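Local coordinates for protein toluene, o-xylene monooxygenase oxygenase subunit (Pseudomonas stutzeri, PDB 2INC) that probably serves as a helical, ferritin-related subunit of the oxygenase component that hydroxylates toluene and o-xylene with molecular oxygen, at residues E210-I215 with R259-L264; A115-P120 with E294-A299; H29-N34 with T49-Y54; R100-M105 with E238-L243. All blocks are in the same frame, centred on the assembly; numbering follows the deposited sequence.

Contact 1: residues E210-I215 with R259-L264; sequences EAFTAI and RWSSAL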
# COMPACT_ATOMS: atom_id res chain seq x y z
N GLU B 210 -24.77 -0.92 -33.87
CA GLU B 210 -24.01 -1.30 -35.07
C GLU B 210 -22.51 -1.32 -34.85
O GLU B 210 -21.80 -2.19 -35.39
CB GLU B 210 -24.31 -0.40 -36.26
CG GLU B 210 -23.89 -1.16 -37.52
CD GLU B 210 -24.23 -0.44 -38.82
OE1 GLU B 210 -24.72 0.70 -38.77
OE2 GLU B 210 -24.00 -1.07 -39.88
N ALA B 211 -22.01 -0.34 -34.09
CA ALA B 211 -20.57 -0.26 -33.79
C ALA B 211 -20.12 -1.45 -33.02
O ALA B 211 -19.11 -2.07 -33.35
CB ALA B 211 -20.23 1.06 -33.01
N PHE B 212 -20.87 -1.79 -31.99
CA PHE B 212 -20.64 -3.01 -31.26
C PHE B 212 -20.63 -4.26 -32.15
O PHE B 212 -19.75 -5.13 -32.01
CB PHE B 212 -21.66 -3.12 -30.14
CG PHE B 212 -21.68 -4.47 -29.44
CD1 PHE B 212 -20.65 -4.84 -28.58
CD2 PHE B 212 -22.73 -5.33 -29.65
CE1 PHE B 212 -20.64 -6.07 -27.95
CE2 PHE B 212 -22.75 -6.59 -29.01
CZ PHE B 212 -21.70 -6.94 -28.15
N THR B 213 -21.63 -4.40 -33.02
CA THR B 213 -21.69 -5.57 -33.90
C THR B 213 -20.53 -5.55 -34.87
O THR B 213 -19.77 -6.52 -34.99
CB THR B 213 -23.05 -5.60 -34.63
OG1 THR B 213 -24.09 -5.60 -33.64
CG2 THR B 213 -23.15 -6.85 -35.52
N ALA B 214 -20.33 -4.44 -35.55
CA ALA B 214 -19.29 -4.41 -36.54
C ALA B 214 -17.92 -4.66 -35.94
O ALA B 214 -17.14 -5.44 -36.51
CB ALA B 214 -19.36 -3.11 -37.39
N ILE B 215 -17.62 -4.04 -34.80
CA ILE B 215 -16.26 -4.16 -34.22
C ILE B 215 -16.12 -5.44 -33.40
O ILE B 215 -15.17 -6.19 -33.58
CB ILE B 215 -15.95 -2.97 -33.29
CG1 ILE B 215 -15.99 -1.66 -34.05
CG2 ILE B 215 -14.59 -3.17 -32.62
CD1 ILE B 215 -14.98 -1.60 -35.15
N ARG B 259 -16.19 -12.63 -24.06
CA ARG B 259 -17.04 -12.93 -22.90
C ARG B 259 -18.05 -11.81 -22.58
O ARG B 259 -19.23 -12.07 -22.35
CB ARG B 259 -16.21 -13.24 -21.67
CG ARG B 259 -15.54 -14.65 -21.71
CD ARG B 259 -15.11 -15.08 -20.33
NE ARG B 259 -14.04 -14.25 -19.76
CZ ARG B 259 -12.74 -14.42 -20.00
NH1 ARG B 259 -12.34 -15.36 -20.84
NH2 ARG B 259 -11.84 -13.65 -19.42
N TRP B 260 -17.60 -10.55 -22.59
CA TRP B 260 -18.53 -9.46 -22.31
C TRP B 260 -19.43 -9.20 -23.50
O TRP B 260 -20.60 -8.82 -23.30
CB TRP B 260 -17.84 -8.20 -21.78
CG TRP B 260 -17.22 -7.22 -22.79
CD1 TRP B 260 -15.90 -7.06 -23.06
CD2 TRP B 260 -17.91 -6.21 -23.55
NE1 TRP B 260 -15.72 -6.02 -23.99
CE2 TRP B 260 -16.94 -5.50 -24.30
CE3 TRP B 260 -19.26 -5.82 -23.69
CZ2 TRP B 260 -17.27 -4.46 -25.11
CZ3 TRP B 260 -19.59 -4.82 -24.53
CH2 TRP B 260 -18.61 -4.13 -25.24
N SER B 261 -18.91 -9.43 -24.73
CA SER B 261 -19.72 -9.24 -25.94
C SER B 261 -20.88 -10.26 -25.92
O SER B 261 -22.02 -9.92 -26.23
CB SER B 261 -18.89 -9.39 -27.21
OG SER B 261 -17.91 -8.37 -27.29
N SER B 262 -20.56 -11.49 -25.50
CA SER B 262 -21.56 -12.52 -25.40
C SER B 262 -22.59 -12.17 -24.30
O SER B 262 -23.78 -12.35 -24.51
CB SER B 262 -20.90 -13.89 -25.19
OG SER B 262 -21.92 -14.86 -25.08
N ALA B 263 -22.15 -11.62 -23.17
CA ALA B 263 -23.09 -11.25 -22.11
C ALA B 263 -24.04 -10.18 -22.57
O ALA B 263 -25.23 -10.23 -22.25
CB ALA B 263 -22.37 -10.86 -20.83
N LEU B 264 -23.53 -9.23 -23.35
CA LEU B 264 -24.36 -8.16 -23.85
C LEU B 264 -25.41 -8.65 -24.88
O LEU B 264 -26.56 -8.25 -24.83
CB LEU B 264 -23.52 -7.04 -24.45
CG LEU B 264 -24.25 -5.73 -24.84
CD1 LEU B 264 -25.01 -5.10 -23.69
CD2 LEU B 264 -23.27 -4.76 -25.41
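F212 reaches from helix 208-237 and packs against W260, S261 and L264 of helix 241-268, and every side-chain contact of this pairing involves its ring. With chi1 at 171°, CG lies opposite the backbone N and the chain leaves CB pointing toward the second helix. Beyond CG, CD1 approaches W260 CH2 at 4.0 Å, and CE1 then passes W260 CZ3 at 3.8 Å. The two ring planes are inclined at 37°, an oblique meeting that is neither a stack nor an edge-to-face pair. CE1 also lies 3.6 Å from S261 OG, a hydroxyl whose hydrogen-bonding partners are N216 and H257 O. At the tip, CZ lies 3.6 Å from the carbonyl oxygen S261 O, which sits at the ring edge and close to its plane. The short segments run mainly antiparallel, with an angle of 136° between their directions and 11.8 Å between their axes. Such a spacing is wide for directly packed helices, and the phenyl ring of F212 fills the distance. This is the interior of a bundle of long helices, as in the ferritin clan to which the family belongs. Over one face of the ring, L264 CD2 stands 3.9 Å from the centroid, almost on the normal, a CH-pi contact. F212 CE2 is 4.1 Å from the same methyl. L264 also packs on W65 and F68, while the indole N-H of W260 makes a weak hydrogen bond with E151 on helix 142-172.

Contact 2: residues A115-P120 with E294-A299; sequences ARFYTP and EAYCSA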
# COMPACT_ATOMS: atom_id res chain seq x y z
N ALA B 115 7.67 -9.33 -41.95
CA ALA B 115 7.56 -7.98 -42.47
C ALA B 115 6.22 -7.76 -43.17
O ALA B 115 5.65 -6.65 -43.07
CB ALA B 115 8.73 -7.68 -43.43
N ARG B 116 5.70 -8.80 -43.82
CA ARG B 116 4.48 -8.67 -44.60
C ARG B 116 3.25 -8.86 -43.78
O ARG B 116 2.28 -8.10 -43.94
CB ARG B 116 4.44 -9.72 -45.73
CG ARG B 116 3.26 -9.55 -46.69
CD ARG B 116 3.49 -10.31 -47.98
NE ARG B 116 2.33 -10.06 -48.85
CZ ARG B 116 1.84 -10.90 -49.74
NH1 ARG B 116 2.41 -12.11 -49.92
NH2 ARG B 116 0.78 -10.52 -50.45
N PHE B 117 3.27 -9.92 -42.94
CA PHE B 117 2.07 -10.35 -42.23
C PHE B 117 2.00 -10.03 -40.75
O PHE B 117 0.91 -10.14 -40.17
CB PHE B 117 1.94 -11.86 -42.34
CG PHE B 117 1.68 -12.33 -43.74
CD1 PHE B 117 0.40 -12.24 -44.29
CD2 PHE B 117 2.73 -12.81 -44.54
CE1 PHE B 117 0.16 -12.68 -45.61
CE2 PHE B 117 2.49 -13.25 -45.86
CZ PHE B 117 1.18 -13.20 -46.38
N TYR B 118 3.14 -9.67 -40.15
CA TYR B 118 3.13 -9.35 -38.71
C TYR B 118 3.24 -7.87 -38.37
O TYR B 118 2.33 -7.28 -37.80
CB TYR B 118 4.19 -10.21 -37.97
CG TYR B 118 4.30 -9.81 -36.51
CD1 TYR B 118 5.44 -9.17 -36.02
CD2 TYR B 118 3.26 -10.04 -35.64
CE1 TYR B 118 5.54 -8.78 -34.69
CE2 TYR B 118 3.34 -9.64 -34.30
CZ TYR B 118 4.49 -9.03 -33.85
OH TYR B 118 4.58 -8.66 -32.52
N THR B 119 4.34 -7.22 -38.74
CA THR B 119 4.52 -5.87 -38.28
C THR B 119 3.47 -4.83 -38.75
O THR B 119 3.19 -3.87 -37.98
CB THR B 119 5.95 -5.40 -38.45
OG1 THR B 119 6.26 -5.46 -39.82
CG2 THR B 119 6.91 -6.36 -37.68
N PRO B 120 2.88 -4.98 -39.97
CA PRO B 120 1.83 -4.02 -40.33
C PRO B 120 0.60 -4.07 -39.48
O PRO B 120 -0.22 -3.16 -39.54
CB PRO B 120 1.46 -4.39 -41.78
CG PRO B 120 2.63 -5.12 -42.30
CD PRO B 120 3.21 -5.86 -41.12
N GLU B 294 -10.20 -14.03 -46.34
CA GLU B 294 -9.81 -14.61 -47.61
C GLU B 294 -8.51 -14.00 -48.08
O GLU B 294 -7.60 -14.75 -48.40
CB GLU B 294 -10.93 -14.50 -48.66
CG GLU B 294 -12.01 -15.60 -48.44
CD GLU B 294 -13.36 -15.29 -49.14
OE1 GLU B 294 -13.38 -14.38 -49.98
OE2 GLU B 294 -14.40 -15.91 -48.79
N ALA B 295 -8.40 -12.66 -48.08
CA ALA B 295 -7.26 -12.00 -48.70
C ALA B 295 -5.99 -12.23 -47.90
O ALA B 295 -4.90 -12.40 -48.47
CB ALA B 295 -7.49 -10.56 -48.82
N TYR B 296 -6.12 -12.22 -46.57
CA TYR B 296 -4.96 -12.33 -45.70
C TYR B 296 -4.48 -13.78 -45.66
O TYR B 296 -3.34 -14.06 -45.95
CB TYR B 296 -5.33 -11.81 -44.29
CG TYR B 296 -4.20 -11.83 -43.27
CD1 TYR B 296 -3.34 -10.75 -43.14
CD2 TYR B 296 -4.04 -12.91 -42.42
CE1 TYR B 296 -2.30 -10.75 -42.22
CE2 TYR B 296 -2.97 -12.95 -41.48
CZ TYR B 296 -2.12 -11.85 -41.38
OH TYR B 296 -1.09 -11.81 -40.46
N CYS B 297 -5.37 -14.70 -45.34
CA CYS B 297 -4.97 -16.06 -45.13
C CYS B 297 -4.61 -16.78 -46.42
O CYS B 297 -3.77 -17.67 -46.40
CB CYS B 297 -6.08 -16.81 -44.40
SG CYS B 297 -6.27 -16.25 -42.68
N SER B 298 -5.18 -16.39 -47.55
CA SER B 298 -4.84 -17.05 -48.80
C SER B 298 -3.38 -16.79 -49.13
O SER B 298 -2.74 -17.57 -49.82
CB SER B 298 -5.74 -16.60 -49.95
OG SER B 298 -5.34 -15.29 -50.33
N ALA B 299 -2.86 -15.68 -48.63
CA ALA B 299 -1.48 -15.29 -48.94
C ALA B 299 -0.47 -15.96 -48.03
O ALA B 299 0.72 -15.96 -48.34
CB ALA B 299 -1.33 -13.79 -48.90
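The chi1 of F117, -66°, sets CG beside its backbone N, and that of Y296, -178°, sets CG opposite its own; together they bring the two rings across one another, with the tyrosine hydroxyl at the carbonyl of F117. Y296 OH donates to F117 O over 2.6 Å. The donor lies somewhat tilted from the carbonyl plane, and the oxygen it reaches is near the ring plane of the tyrosine. The rings form a T-shaped pair, their planes at 87°, in which the edge of F117 points at the face of Y296. The closest approach between the two rings is F117 CD1 to Y296 CE1, 3.7 Å, and F117 CB lies 3.6 Å from Y296 OH, so the hydroxyl is met by both the carbonyl and the root of the phenylalanine side chain. The arrangement joins the C-terminal part of helix 108-117 to the last turns of helix 274-299 in this all-helical fold. Y296 is also packed against L227 and L231 of helix 208-237 and edge-to-face with W192. A phenylalanine in place of Y296 would probably leave F117 O without this donor. The far end of the F117 ring is occupied by A299: CZ is 3.6 Å from A299 CB and 3.4 Å from A299 O. R116 lays its CG over one face of the F117 ring, 3.8 Å above the plane and toward the rim. Its guanidinium, salt-bridged to D189, runs on until NH2 approaches A299 CB at 4.2 Å.

Contact 3: residues H29-N34 with T49-Y54; sequences HYFTDN and TWYKKY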
# COMPACT_ATOMS: atom_id res chain seq x y z
N HIS B 29 -23.63 7.17 -16.20
CA HIS B 29 -23.88 8.14 -17.26
C HIS B 29 -25.10 8.92 -16.85
O HIS B 29 -26.08 8.34 -16.37
CB HIS B 29 -24.13 7.48 -18.61
CG HIS B 29 -22.91 6.85 -19.19
ND1 HIS B 29 -22.95 5.83 -20.12
CD2 HIS B 29 -21.60 7.12 -18.99
CE1 HIS B 29 -21.72 5.48 -20.44
NE2 HIS B 29 -20.88 6.26 -19.78
N TYR B 30 -24.98 10.22 -17.01
CA TYR B 30 -26.08 11.17 -16.71
C TYR B 30 -26.65 11.74 -18.02
O TYR B 30 -27.75 12.33 -18.05
CB TYR B 30 -25.61 12.24 -15.72
CG TYR B 30 -24.46 13.14 -16.24
CD1 TYR B 30 -24.72 14.12 -17.16
CD2 TYR B 30 -23.10 12.94 -15.82
CE1 TYR B 30 -23.68 14.94 -17.67
CE2 TYR B 30 -22.06 13.76 -16.33
CZ TYR B 30 -22.34 14.75 -17.23
OH TYR B 30 -21.35 15.62 -17.74
N PHE B 31 -25.94 11.55 -19.14
CA PHE B 31 -26.54 11.98 -20.42
C PHE B 31 -27.81 11.26 -20.77
O PHE B 31 -28.61 11.74 -21.56
CB PHE B 31 -25.57 11.97 -21.65
CG PHE B 31 -25.27 10.61 -22.21
CD1 PHE B 31 -26.10 10.05 -23.18
CD2 PHE B 31 -24.17 9.87 -21.77
CE1 PHE B 31 -25.86 8.80 -23.67
CE2 PHE B 31 -23.91 8.63 -22.31
CZ PHE B 31 -24.76 8.10 -23.26
N THR B 32 -27.98 10.06 -20.23
CA THR B 32 -29.19 9.34 -20.48
C THR B 32 -30.38 9.81 -19.59
O THR B 32 -31.50 9.36 -19.82
CB THR B 32 -28.95 7.85 -20.24
OG1 THR B 32 -28.30 7.67 -18.98
CG2 THR B 32 -28.04 7.30 -21.34
N ASP B 33 -30.16 10.70 -18.61
CA ASP B 33 -31.25 11.19 -17.75
C ASP B 33 -32.34 11.96 -18.52
O ASP B 33 -33.54 11.88 -18.15
CB ASP B 33 -30.71 12.04 -16.57
CG ASP B 33 -29.85 11.24 -15.57
OD1 ASP B 33 -29.85 9.99 -15.59
OD2 ASP B 33 -29.19 11.87 -14.72
N ASN B 34 -31.95 12.67 -19.57
CA ASN B 34 -32.83 13.54 -20.36
C ASN B 34 -32.60 13.32 -21.85
O ASN B 34 -31.83 14.06 -22.50
CB ASN B 34 -32.56 15.02 -20.08
CG ASN B 34 -32.55 15.35 -18.58
OD1 ASN B 34 -31.51 15.27 -17.90
ND2 ASN B 34 -33.71 15.74 -18.06
N THR B 49 -27.52 16.19 -31.04
CA THR B 49 -28.02 15.43 -32.20
C THR B 49 -27.30 14.12 -32.44
O THR B 49 -27.96 13.08 -32.73
CB THR B 49 -27.91 16.30 -33.46
OG1 THR B 49 -28.77 17.41 -33.25
CG2 THR B 49 -28.44 15.57 -34.66
N TRP B 50 -25.97 14.14 -32.26
CA TRP B 50 -25.15 12.93 -32.43
C TRP B 50 -25.67 11.90 -31.44
O TRP B 50 -25.94 10.78 -31.84
CB TRP B 50 -23.71 13.21 -32.16
CG TRP B 50 -22.87 12.03 -32.48
CD1 TRP B 50 -22.77 10.86 -31.75
CD2 TRP B 50 -22.02 11.87 -33.61
NE1 TRP B 50 -21.87 10.01 -32.35
CE2 TRP B 50 -21.44 10.58 -33.52
CE3 TRP B 50 -21.71 12.69 -34.72
CZ2 TRP B 50 -20.56 10.09 -34.47
CZ3 TRP B 50 -20.84 12.19 -35.69
CH2 TRP B 50 -20.24 10.90 -35.53
N TYR B 51 -25.82 12.26 -30.16
CA TYR B 51 -26.25 11.26 -29.17
C TYR B 51 -27.70 10.81 -29.29
O TYR B 51 -28.05 9.62 -28.97
CB TYR B 51 -26.01 11.72 -27.73
CG TYR B 51 -24.58 11.47 -27.27
CD1 TYR B 51 -23.53 12.21 -27.82
CD2 TYR B 51 -24.25 10.43 -26.41
CE1 TYR B 51 -22.17 11.97 -27.44
CE2 TYR B 51 -22.88 10.21 -26.02
CZ TYR B 51 -21.87 10.99 -26.55
OH TYR B 51 -20.52 10.79 -26.21
N LYS B 52 -28.58 11.72 -29.68
CA LYS B 52 -29.97 11.29 -29.93
C LYS B 52 -30.05 10.34 -31.10
O LYS B 52 -30.76 9.36 -31.05
CB LYS B 52 -30.88 12.49 -30.16
CG LYS B 52 -30.93 13.37 -28.89
CD LYS B 52 -32.03 14.43 -29.02
CE LYS B 52 -31.66 15.41 -30.10
NZ LYS B 52 -32.64 16.54 -30.04
N LYS B 53 -29.29 10.62 -32.16
CA LYS B 53 -29.37 9.74 -33.33
C LYS B 53 -28.67 8.39 -33.10
O LYS B 53 -29.24 7.36 -33.47
CB LYS B 53 -28.83 10.46 -34.57
CG LYS B 53 -28.79 9.59 -35.81
CD LYS B 53 -28.59 10.48 -37.04
CE LYS B 53 -28.42 9.65 -38.33
NZ LYS B 53 -29.70 9.00 -38.73
N TYR B 54 -27.49 8.37 -32.45
CA TYR B 54 -26.62 7.21 -32.47
C TYR B 54 -26.65 6.45 -31.15
O TYR B 54 -26.26 5.29 -31.12
CB TYR B 54 -25.19 7.59 -32.90
CG TYR B 54 -25.12 8.15 -34.31
CD1 TYR B 54 -25.67 7.47 -35.39
CD2 TYR B 54 -24.49 9.34 -34.57
CE1 TYR B 54 -25.60 7.97 -36.68
CE2 TYR B 54 -24.40 9.84 -35.88
CZ TYR B 54 -24.96 9.13 -36.91
OH TYR B 54 -24.87 9.62 -38.19
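F31 turns one ring face to Y51, and this aromatic pair is the whole of the contact between 29-34 and 49-54. Along 49-54, the first large side chain is W50, which packs on helix 121-138: its N-H bonds to Y134 OH and its ring meets W206 edge-to-face. Y51 comes next and points toward the loop. Its CD2 stands 3.6 Å from F31 CE1 and 3.7 Å from F31 CD1, while CE2 lies 4.0 Å from F31 CZ. The ring centroids are 4.9 Å apart and the planes at 70°, an edge-to-face pair with the tyrosine edge over the phenylalanine face. The hydroxyl of Y51 is bonded to Q137 O and also to a basic side chain of another protein chain. K52 and K53 then carry the helix through a wider pi-type turn that closes at Y54. Y54 folds back on W50, CD2 standing 3.4 Å above the indole plane. On the loop side, F31 sits in a type I turn in which D33 N bonds to Y30 O at 3.0 Å. Its chi1 of 76° tucks CG between the backbone N and the carbonyl carbon, and T32 CG2 lies over the other ring face, 3.5 Å above it. W39 meets both rings of the pair. With no hydrogen bond joining the segments, the attraction rests on burial of carbon surface and on the weakly positive ring hydrogens of Y51 facing the pi cloud of F31; the polar anchoring of Y51 lies at its hydroxyl, which links the site to helix 121-138 and a partner chain.

Contact 4: residues R100-M105 with E238-L243; sequences RGHDQM and EGDTLL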
# COMPACT_ATOMS: atom_id res chain seq x y z
N ARG B 100 19.67 -15.45 -24.92
CA ARG B 100 18.98 -16.22 -25.94
C ARG B 100 19.25 -16.05 -27.44
O ARG B 100 19.60 -17.03 -28.09
CB ARG B 100 17.59 -16.64 -25.64
CG ARG B 100 17.36 -17.92 -26.33
CD ARG B 100 16.77 -18.90 -25.39
NE ARG B 100 15.72 -19.60 -26.07
CZ ARG B 100 15.06 -20.62 -25.55
NH1 ARG B 100 14.09 -21.20 -26.25
NH2 ARG B 100 15.39 -21.06 -24.34
N GLY B 101 19.07 -14.86 -27.99
CA GLY B 101 19.29 -14.68 -29.43
C GLY B 101 18.25 -15.33 -30.34
O GLY B 101 18.58 -15.72 -31.47
N HIS B 102 17.00 -15.44 -29.87
CA HIS B 102 15.87 -16.00 -30.64
C HIS B 102 15.70 -15.44 -32.08
O HIS B 102 15.43 -16.16 -33.04
CB HIS B 102 14.59 -15.76 -29.83
CG HIS B 102 13.32 -15.98 -30.58
ND1 HIS B 102 12.78 -15.03 -31.44
CD2 HIS B 102 12.48 -17.04 -30.61
CE1 HIS B 102 11.68 -15.52 -31.99
NE2 HIS B 102 11.46 -16.72 -31.48
N ASP B 103 15.83 -14.12 -32.24
CA ASP B 103 15.52 -13.52 -33.52
C ASP B 103 16.57 -13.89 -34.56
O ASP B 103 16.24 -14.05 -35.74
CB ASP B 103 15.40 -11.99 -33.39
CG ASP B 103 14.12 -11.57 -32.63
OD1 ASP B 103 14.03 -10.39 -32.26
OD2 ASP B 103 13.23 -12.44 -32.39
N GLN B 104 17.83 -14.00 -34.09
CA GLN B 104 18.99 -14.42 -34.91
C GLN B 104 18.83 -15.82 -35.49
O GLN B 104 19.45 -16.14 -36.48
CB GLN B 104 20.30 -14.34 -34.08
CG GLN B 104 20.80 -12.88 -33.77
CD GLN B 104 19.96 -12.07 -32.70
OE1 GLN B 104 20.02 -10.82 -32.67
NE2 GLN B 104 19.19 -12.77 -31.84
N MET B 105 18.00 -16.66 -34.87
CA MET B 105 17.80 -18.03 -35.34
C MET B 105 16.65 -18.21 -36.34
O MET B 105 16.44 -19.28 -36.88
CB MET B 105 17.53 -18.97 -34.15
CG MET B 105 18.52 -18.85 -33.00
SD MET B 105 20.13 -19.34 -33.61
CE MET B 105 19.80 -20.99 -34.29
N GLU B 238 7.08 -22.53 -37.65
CA GLU B 238 8.20 -21.98 -38.37
C GLU B 238 9.39 -21.64 -37.50
O GLU B 238 10.37 -21.04 -37.98
CB GLU B 238 7.79 -20.71 -39.14
CG GLU B 238 6.99 -20.97 -40.39
CD GLU B 238 7.64 -21.96 -41.31
OE1 GLU B 238 8.84 -21.77 -41.64
OE2 GLU B 238 6.96 -22.95 -41.67
N GLY B 239 9.31 -21.98 -36.22
CA GLY B 239 10.44 -21.73 -35.32
C GLY B 239 10.36 -20.47 -34.49
O GLY B 239 11.22 -20.24 -33.62
N ASP B 240 9.32 -19.65 -34.73
CA ASP B 240 9.20 -18.36 -34.05
C ASP B 240 8.49 -18.60 -32.73
O ASP B 240 7.27 -18.44 -32.65
CB ASP B 240 8.43 -17.34 -34.89
CG ASP B 240 8.61 -15.90 -34.39
OD1 ASP B 240 8.85 -15.68 -33.18
OD2 ASP B 240 8.54 -14.97 -35.21
N THR B 241 9.22 -19.01 -31.70
CA THR B 241 8.48 -19.33 -30.50
C THR B 241 7.95 -18.06 -29.83
O THR B 241 6.88 -18.11 -29.24
CB THR B 241 9.19 -20.36 -29.52
OG1 THR B 241 9.37 -19.79 -28.21
CG2 THR B 241 10.49 -20.90 -30.10
N LEU B 242 8.65 -16.93 -29.96
CA LEU B 242 8.20 -15.69 -29.33
C LEU B 242 6.79 -15.37 -29.86
O LEU B 242 5.82 -15.27 -29.09
CB LEU B 242 9.21 -14.54 -29.58
CG LEU B 242 9.19 -13.30 -28.68
CD1 LEU B 242 10.49 -12.60 -28.80
CD2 LEU B 242 8.14 -12.39 -29.21
N LEU B 243 6.64 -15.26 -31.18
CA LEU B 243 5.34 -14.81 -31.71
C LEU B 243 4.25 -15.86 -31.38
O LEU B 243 3.10 -15.52 -31.06
CB LEU B 243 5.44 -14.56 -33.22
CG LEU B 243 4.13 -14.03 -33.86
CD1 LEU B 243 3.49 -12.88 -33.10
CD2 LEU B 243 4.40 -13.69 -35.28
O HOH W 1 14.15 -18.54 -33.00
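D240 OD1 is approached from two sides: L243 N donates to it at 3.0 Å in a nearly straight bond, from above the carboxylate plane, and the edge of the H102 ring brings CE1 to 3.1 Å. The other carboxylate oxygen, D240 OD2, bonds to W110. The neighbouring ring atom, H102 ND1, donates to D103 OD2 at 2.8 Å, with the acceptor in the ring plane, which fixes the turn of the H102 ring; D103 in turn forms a salt bridge with R165. With chi1 at 167°, CG opposite the backbone N, the ring is carried across to the helix start, where NE2 lies 3.2 Å from both T241 N and L242 N. L242 CB covers one ring face, 3.9 Å from the centroid, a CH-pi contact. Over the other face a water sits toward the rim; it donates to H102 O at 2.7 Å and more weakly to G239 O. A leucine in place of H102 would probably leave D103 OD2 without this N-H and the D240 carboxylate without the ring edge beside it. The end of one helix meets the junction between two others here. G101 closes helix 76-99 in a Schellman motif, H102 N bonding back to L97 O. On the other side, G239 ends helix 208-237 in a second Schellman motif, and D240 then N-caps helix 241-268, the pattern of a tight helix-to-helix connection.

In the fold
Contact 3 closes first along the chain, before the other three open. Contact 4 then begins, contact 2 opens next, and contact 1 lies wholly between the two segments of contact 2; contact 4 crosses both. Contacts 1 and 4 share helix 241-268 at separated levels, their centres 35 Å apart. Contacts 2 and 4 lie at the same end of the subunit, centres 19 Å apart, and touch where Y118 CE2 packs at 3.5 Å from L243 CD1. Contact 3 is at the far end, 50 Å between centres from contact 4, with contact 1 between, 20 Å from contact 3. They thus sample the middle and both ends of a long helical bundle.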